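Local coordinates for L-lysine 6-monooxygenase involved in desferrioxamine biosynthesis (Erwinia amylovora CFBP1430, PDB 5O8P) that hydroxylates cadaverine as the FAD- and NADP(H)-dependent monooxygenase of desferrioxamine biosynthesis, at the interface of chains A and B and the interface of chains A and C. Numbering follows the deposited sequence. Chains: chain A/B/C, L-lysine 6-monooxygenase involved in desferrioxamine biosynthesis.

Chain A meets two neighbouring copies of itself, chain B at contact 1 and chain C at contact 2, and the centres of the two patches lie about 42 Å apart. They have no residue in common. Contact 1 sets helices 246-253 and 257-266 of chain A against loop residues of chain B, whereas contact 2 brings helices 87-93 and 100-113 of chain A to the end of helix 276-290 of chain C. In both, a tyrosine hydroxyl, from chain A in contact 1 and chain C in contact 2, hydrogen-bonds to a glutamate carboxylate. Two different two-folds on one chain suit the four-copy deposited assembly, although that need not be the form in solution.

Contact 1: the interface of chains A and B. Residues chain A 251, 259, 263; chain B 302, 324.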
ATOM      1  N   TYR A 251     -25.835 -20.728   7.668  1.00 36.14           N
ATOM      2  CA  TYR A 251     -25.590 -21.690   6.590  1.00 36.72           C
ATOM      3  C   TYR A 251     -24.744 -22.846   7.103  1.00 38.49           C
ATOM      4  O   TYR A 251     -25.139 -24.007   6.950  1.00 36.37           O
ATOM      5  CB  TYR A 251     -24.932 -20.994   5.381  1.00 35.15           C
ATOM      6  CG  TYR A 251     -24.224 -21.906   4.404  1.00 34.25           C
ATOM      7  CD1 TYR A 251     -24.949 -22.671   3.501  1.00 32.63           C
ATOM      8  CD2 TYR A 251     -22.824 -21.991   4.374  1.00 33.20           C
ATOM      9  CE1 TYR A 251     -24.313 -23.514   2.600  1.00 33.17           C
ATOM     10  CE2 TYR A 251     -22.176 -22.833   3.480  1.00 32.81           C
ATOM     11  CZ  TYR A 251     -22.928 -23.599   2.601  1.00 33.38           C
ATOM     12  OH  TYR A 251     -22.312 -24.433   1.697  1.00 34.83           O
ATOM     13  N   LYS A 259     -20.210 -33.134   7.541  1.00 48.80           N
ATOM     14  CA  LYS A 259     -19.819 -32.094   6.583  1.00 50.76           C
ATOM     15  C   LYS A 259     -19.105 -30.919   7.250  1.00 50.99           C
ATOM     16  O   LYS A 259     -18.113 -30.403   6.729  1.00 47.68           O
ATOM     17  CB  LYS A 259     -21.037 -31.573   5.801  1.00 53.54           C
ATOM     18  CG  LYS A 259     -20.702 -30.731   4.568  1.00 54.38           C
ATOM     19  CD  LYS A 259     -19.768 -31.463   3.603  1.00 55.19           C
ATOM     20  CE  LYS A 259     -19.567 -30.698   2.322  1.00 57.86           C
ATOM     21  NZ  LYS A 259     -18.380 -31.213   1.587  1.00 60.73           N
ATOM     22  N   LEU A 263     -15.346 -29.463   6.615  1.00 52.29           N
ATOM     23  CA  LEU A 263     -15.157 -28.033   6.326  1.00 54.64           C
ATOM     24  C   LEU A 263     -14.118 -27.366   7.237  1.00 50.38           C
ATOM     25  O   LEU A 263     -13.354 -26.550   6.789  1.00 49.31           O
ATOM     26  CB  LEU A 263     -16.478 -27.243   6.404  1.00 59.61           C
ATOM     27  CG  LEU A 263     -17.198 -27.019   5.070  1.00 59.53           C
ATOM     28  CD1 LEU A 263     -16.372 -26.096   4.178  1.00 61.21           C
ATOM     29  CD2 LEU A 263     -17.518 -28.311   4.340  1.00 61.10           C
TER
ATOM     30  N   HIS B 302     -19.867 -22.303  -4.821  1.00 29.18           N
ATOM     31  CA  HIS B 302     -20.061 -23.758  -4.767  1.00 32.06           C
ATOM     32  C   HIS B 302     -21.033 -24.327  -5.816  1.00 32.51           C
ATOM     33  O   HIS B 302     -21.466 -25.469  -5.687  1.00 33.31           O
ATOM     34  CB  HIS B 302     -20.535 -24.182  -3.370  1.00 35.46           C
ATOM     35  CG  HIS B 302     -19.511 -24.020  -2.297  1.00 39.00           C
ATOM     36  ND1 HIS B 302     -18.470 -24.908  -2.132  1.00 40.30           N
ATOM     37  CD2 HIS B 302     -19.388 -23.097  -1.313  1.00 39.62           C
ATOM     38  CE1 HIS B 302     -17.733 -24.526  -1.106  1.00 42.95           C
ATOM     39  NE2 HIS B 302     -18.267 -23.429  -0.592  1.00 41.74           N
ATOM     40  N   GLU B 324     -21.570 -28.058  -1.870  1.00 39.13           N
ATOM     41  CA  GLU B 324     -21.261 -28.110  -0.447  1.00 35.74           C
ATOM     42  C   GLU B 324     -22.507 -28.474   0.335  1.00 33.08           C
ATOM     43  O   GLU B 324     -22.516 -29.445   1.088  1.00 32.36           O
ATOM     44  CB  GLU B 324     -20.710 -26.763   0.014  1.00 37.00           C
ATOM     45  CG  GLU B 324     -20.120 -26.749   1.415  1.00 39.26           C
ATOM     46  CD  GLU B 324     -19.200 -25.561   1.639  1.00 41.30           C
ATOM     47  OE1 GLU B 324     -19.708 -24.429   1.850  1.00 40.88           O
ATOM     48  OE2 GLU B 324     -17.962 -25.762   1.585  1.00 42.73           O
TER
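A:Tyr251 and B:Glu324 are joined by a hydrogen bond: the phenol OH donates to carboxylate oxygen OE1 over 2.6 Å. OE1 receives it on its anti lone pair, the one pointing away from OE2, and lies in the plane of the tyrosine ring at its edge. Ring and carboxylate planes are turned 37° apart. Tyrosine suits the place because its long, rigid ring carries a donor well away from helix 246-253; glutamate offers it an acceptor on a long chain. With CG anti to the backbone N (chi1 -170°), the extended glutamate carries its acid out between A:Tyr251 on one side and A:Lys259 and A:Leu263 on the other.

Apolar packing comes from helix 257-266. Methyl CD1 of A:Leu263 packs 3.8 Å from the carboxylate carbon CD of B:Glu324, from the OE2 side, where a branched leucine covers the acid without competing for its hydrogen bond. The aliphatic part of A:Lys259 crosses the glutamate at about a right angle, its CE 4.1 Å from CG.

Electrostatics are looser. A:Lys259 NZ stands 5.5 Å from B:Glu324 OE2, too far for a salt bridge, but lysine adds to its apolar stem a charge that may still favour the acid. Within chain B, B:His302 sets a ring face against CD of B:Glu324, towards the rim, supporting the carboxylate.

The patch pins a loop of one copy to two helices of the next and may help hold the A-B pair together.

Contact 2: the interface of chains A and C. Residues chain A 81, 86, 90, 93, 102; chain C 287, 290-291.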
ATOM      1  N   MET A  81      -9.016   5.453  24.383  1.00 39.33           N
ATOM      2  CA  MET A  81      -7.981   6.290  23.829  1.00 40.85           C
ATOM      3  C   MET A  81      -8.228   7.736  24.277  1.00 39.53           C
ATOM      4  O   MET A  81      -7.289   8.459  24.574  1.00 39.51           O
ATOM      5  CB  MET A  81      -7.964   6.133  22.299  1.00 41.82           C
ATOM      6  CG  MET A  81      -6.595   6.044  21.687  1.00 45.74           C
ATOM      7  SD  MET A  81      -5.670   4.551  22.088  1.00 49.40           S
ATOM      8  CE  MET A  81      -6.457   3.360  21.035  1.00 51.19           C
ATOM      9  N   LYS A  86      -4.891  10.408  24.594  1.00 39.39           N
ATOM     10  CA  LYS A  86      -4.051  10.161  23.419  1.00 39.35           C
ATOM     11  C   LYS A  86      -4.827   9.923  22.108  1.00 41.12           C
ATOM     12  O   LYS A  86      -4.248   9.445  21.121  1.00 44.00           O
ATOM     13  CB  LYS A  86      -3.183   8.929  23.687  1.00 39.82           C
ATOM     14  CG  LYS A  86      -3.949   7.607  23.689  1.00 41.16           C
ATOM     15  CD  LYS A  86      -3.039   6.428  23.955  1.00 42.92           C
ATOM     16  CE  LYS A  86      -2.199   6.046  22.741  1.00 43.84           C
ATOM     17  NZ  LYS A  86      -1.260   4.943  23.090  1.00 47.38           N
ATOM     18  N   PHE A  90      -3.575   8.557  18.244  1.00 32.59           N
ATOM     19  CA  PHE A  90      -4.161   7.400  17.561  1.00 33.52           C
ATOM     20  C   PHE A  90      -4.764   7.761  16.181  1.00 35.34           C
ATOM     21  O   PHE A  90      -4.730   6.941  15.247  1.00 33.37           O
ATOM     22  CB  PHE A  90      -5.225   6.767  18.455  1.00 30.36           C
ATOM     23  CG  PHE A  90      -5.816   5.526  17.889  1.00 29.91           C
ATOM     24  CD1 PHE A  90      -5.104   4.346  17.917  1.00 31.34           C
ATOM     25  CD2 PHE A  90      -7.071   5.536  17.301  1.00 31.16           C
ATOM     26  CE1 PHE A  90      -5.632   3.184  17.380  1.00 32.07           C
ATOM     27  CE2 PHE A  90      -7.607   4.377  16.759  1.00 32.00           C
ATOM     28  CZ  PHE A  90      -6.888   3.198  16.803  1.00 31.85           C
ATOM     29  N   ARG A  93      -1.802   8.278  13.939  1.00 35.29           N
ATOM     30  CA  ARG A  93      -1.298   6.942  13.604  1.00 38.29           C
ATOM     31  C   ARG A  93      -2.067   6.355  12.403  1.00 38.35           C
ATOM     32  O   ARG A  93      -1.451   5.805  11.489  1.00 37.86           O
ATOM     33  CB  ARG A  93      -1.383   6.007  14.816  1.00 38.70           C
ATOM     34  CG  ARG A  93      -0.630   4.701  14.681  1.00 40.29           C
ATOM     35  CD  ARG A  93      -0.881   3.813  15.888  1.00 44.85           C
ATOM     36  NE  ARG A  93      -0.692   2.396  15.609  1.00 46.96           N
ATOM     37  CZ  ARG A  93       0.489   1.787  15.444  1.00 52.10           C
ATOM     38  NH1 ARG A  93       1.643   2.458  15.526  1.00 52.11           N
ATOM     39  NH2 ARG A  93       0.522   0.480  15.186  1.00 50.87           N
ATOM     40  N   GLU A 102      -1.119  -2.719  23.388  1.00 36.00           N
ATOM     41  CA  GLU A 102      -2.145  -1.716  23.611  1.00 34.75           C
ATOM     42  C   GLU A 102      -3.512  -2.367  23.849  1.00 33.25           C
ATOM     43  O   GLU A 102      -4.276  -1.897  24.675  1.00 33.64           O
ATOM     44  CB  GLU A 102      -2.189  -0.720  22.455  1.00 36.29           C
ATOM     45  CG  GLU A 102      -3.081   0.482  22.716  1.00 40.88           C
ATOM     46  CD  GLU A 102      -2.684   1.716  21.924  1.00 43.23           C
ATOM     47  OE1 GLU A 102      -2.358   1.611  20.723  1.00 40.58           O
ATOM     48  OE2 GLU A 102      -2.719   2.811  22.519  1.00 49.67           O
TER
ATOM     49  N   TYR C 287       5.248   6.020  18.796  1.00 30.31           N
ATOM     50  CA  TYR C 287       3.978   5.517  19.316  1.00 31.48           C
ATOM     51  C   TYR C 287       4.171   4.178  20.052  1.00 31.69           C
ATOM     52  O   TYR C 287       3.805   4.066  21.214  1.00 33.87           O
ATOM     53  CB  TYR C 287       2.922   5.401  18.182  1.00 32.84           C
ATOM     54  CG  TYR C 287       1.527   5.085  18.658  1.00 30.53           C
ATOM     55  CD1 TYR C 287       1.166   3.776  18.971  1.00 31.80           C
ATOM     56  CD2 TYR C 287       0.575   6.088  18.819  1.00 30.04           C
ATOM     57  CE1 TYR C 287      -0.097   3.466  19.439  1.00 32.86           C
ATOM     58  CE2 TYR C 287      -0.700   5.792  19.288  1.00 31.50           C
ATOM     59  CZ  TYR C 287      -1.033   4.473  19.596  1.00 32.22           C
ATOM     60  OH  TYR C 287      -2.287   4.132  20.052  1.00 30.05           O
ATOM     61  N   GLN C 290       6.320   4.353  23.215  1.00 31.56           N
ATOM     62  CA  GLN C 290       5.639   5.125  24.257  1.00 30.70           C
ATOM     63  C   GLN C 290       4.623   4.288  25.070  1.00 30.62           C
ATOM     64  O   GLN C 290       4.248   4.663  26.180  1.00 30.46           O
ATOM     65  CB  GLN C 290       5.001   6.384  23.634  1.00 31.83           C
ATOM     66  CG  GLN C 290       4.518   7.465  24.594  1.00 32.96           C
ATOM     67  CD  GLN C 290       3.156   7.178  25.208  1.00 35.29           C
ATOM     68  OE1 GLN C 290       2.363   6.396  24.684  1.00 39.01           O
ATOM     69  NE2 GLN C 290       2.889   7.799  26.347  1.00 40.46           N
ATOM     70  N   LEU C 291       4.211   3.138  24.553  1.00 31.55           N
ATOM     71  CA  LEU C 291       3.319   2.263  25.303  1.00 33.90           C
ATOM     72  C   LEU C 291       3.890   1.717  26.614  1.00 36.64           C
ATOM     73  O   LEU C 291       3.117   1.293  27.446  1.00 33.94           O
ATOM     74  CB  LEU C 291       2.870   1.082  24.437  1.00 34.22           C
ATOM     75  CG  LEU C 291       2.180   1.376  23.113  1.00 34.57           C
ATOM     76  CD1 LEU C 291       1.664   0.085  22.507  1.00 35.00           C
ATOM     77  CD2 LEU C 291       1.049   2.370  23.307  1.00 35.69           C
TER
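C:Tyr287 puts its phenol group among A:Glu102, A:Lys86 and A:Arg93, and the tight part of the contact is built round it. Its OH donates to the A:Glu102 carboxylate, to OE1 at 2.6 Å and OE2 at 2.8 Å, a forked bond in which both oxygens, each by its syn lone pair, share one hydroxyl hydrogen. Tyrosine brings a donor on a ring that can be packed; glutamate takes it on both oxygens and still accepts from an ammonium. Carboxylate and ring planes are 57° apart. The ammonium is A:Lys86 NZ, 2.6 Å from A:Glu102 OE2 in a salt bridge within chain A that meets it on the syn side, out of the carboxylate plane. Lysine thus steadies the acid that receives the tyrosine, and its charge probably keeps that acid anionic. A bend at chi3 (-76°) brings its CE 3.7 Å from the tyrosine CZ; a further bond from NZ to the phenol oxygen is weak.

Over one ring face, A:Arg93 lays CD 3.6 Å from the centroid in a CH-pi contact. The guanidinium is tilted 25° from the ring plane. Arginine suits this place by its long aliphatic stem and flat, charged end. Behind the hydroxyl, A:Phe90 and A:Met81 form an apolar backing.

The looser side lies towards the end of the chain C helix. C:Leu291 rests CD1 3.9 Å from A:Glu102 CB and CD2 3.5 Å from A:Lys86 NZ. C:Gln290 stays at the margin, with 11 Å² hidden against 85 Å² for C:Tyr287.

In the fold, C:Tyr287 projects from the last turn of helix 276-290 against helices 87-93 and 100-113 of chain A, with helix 77-83 behind and A:Lys86 on the loop before helix 87-93.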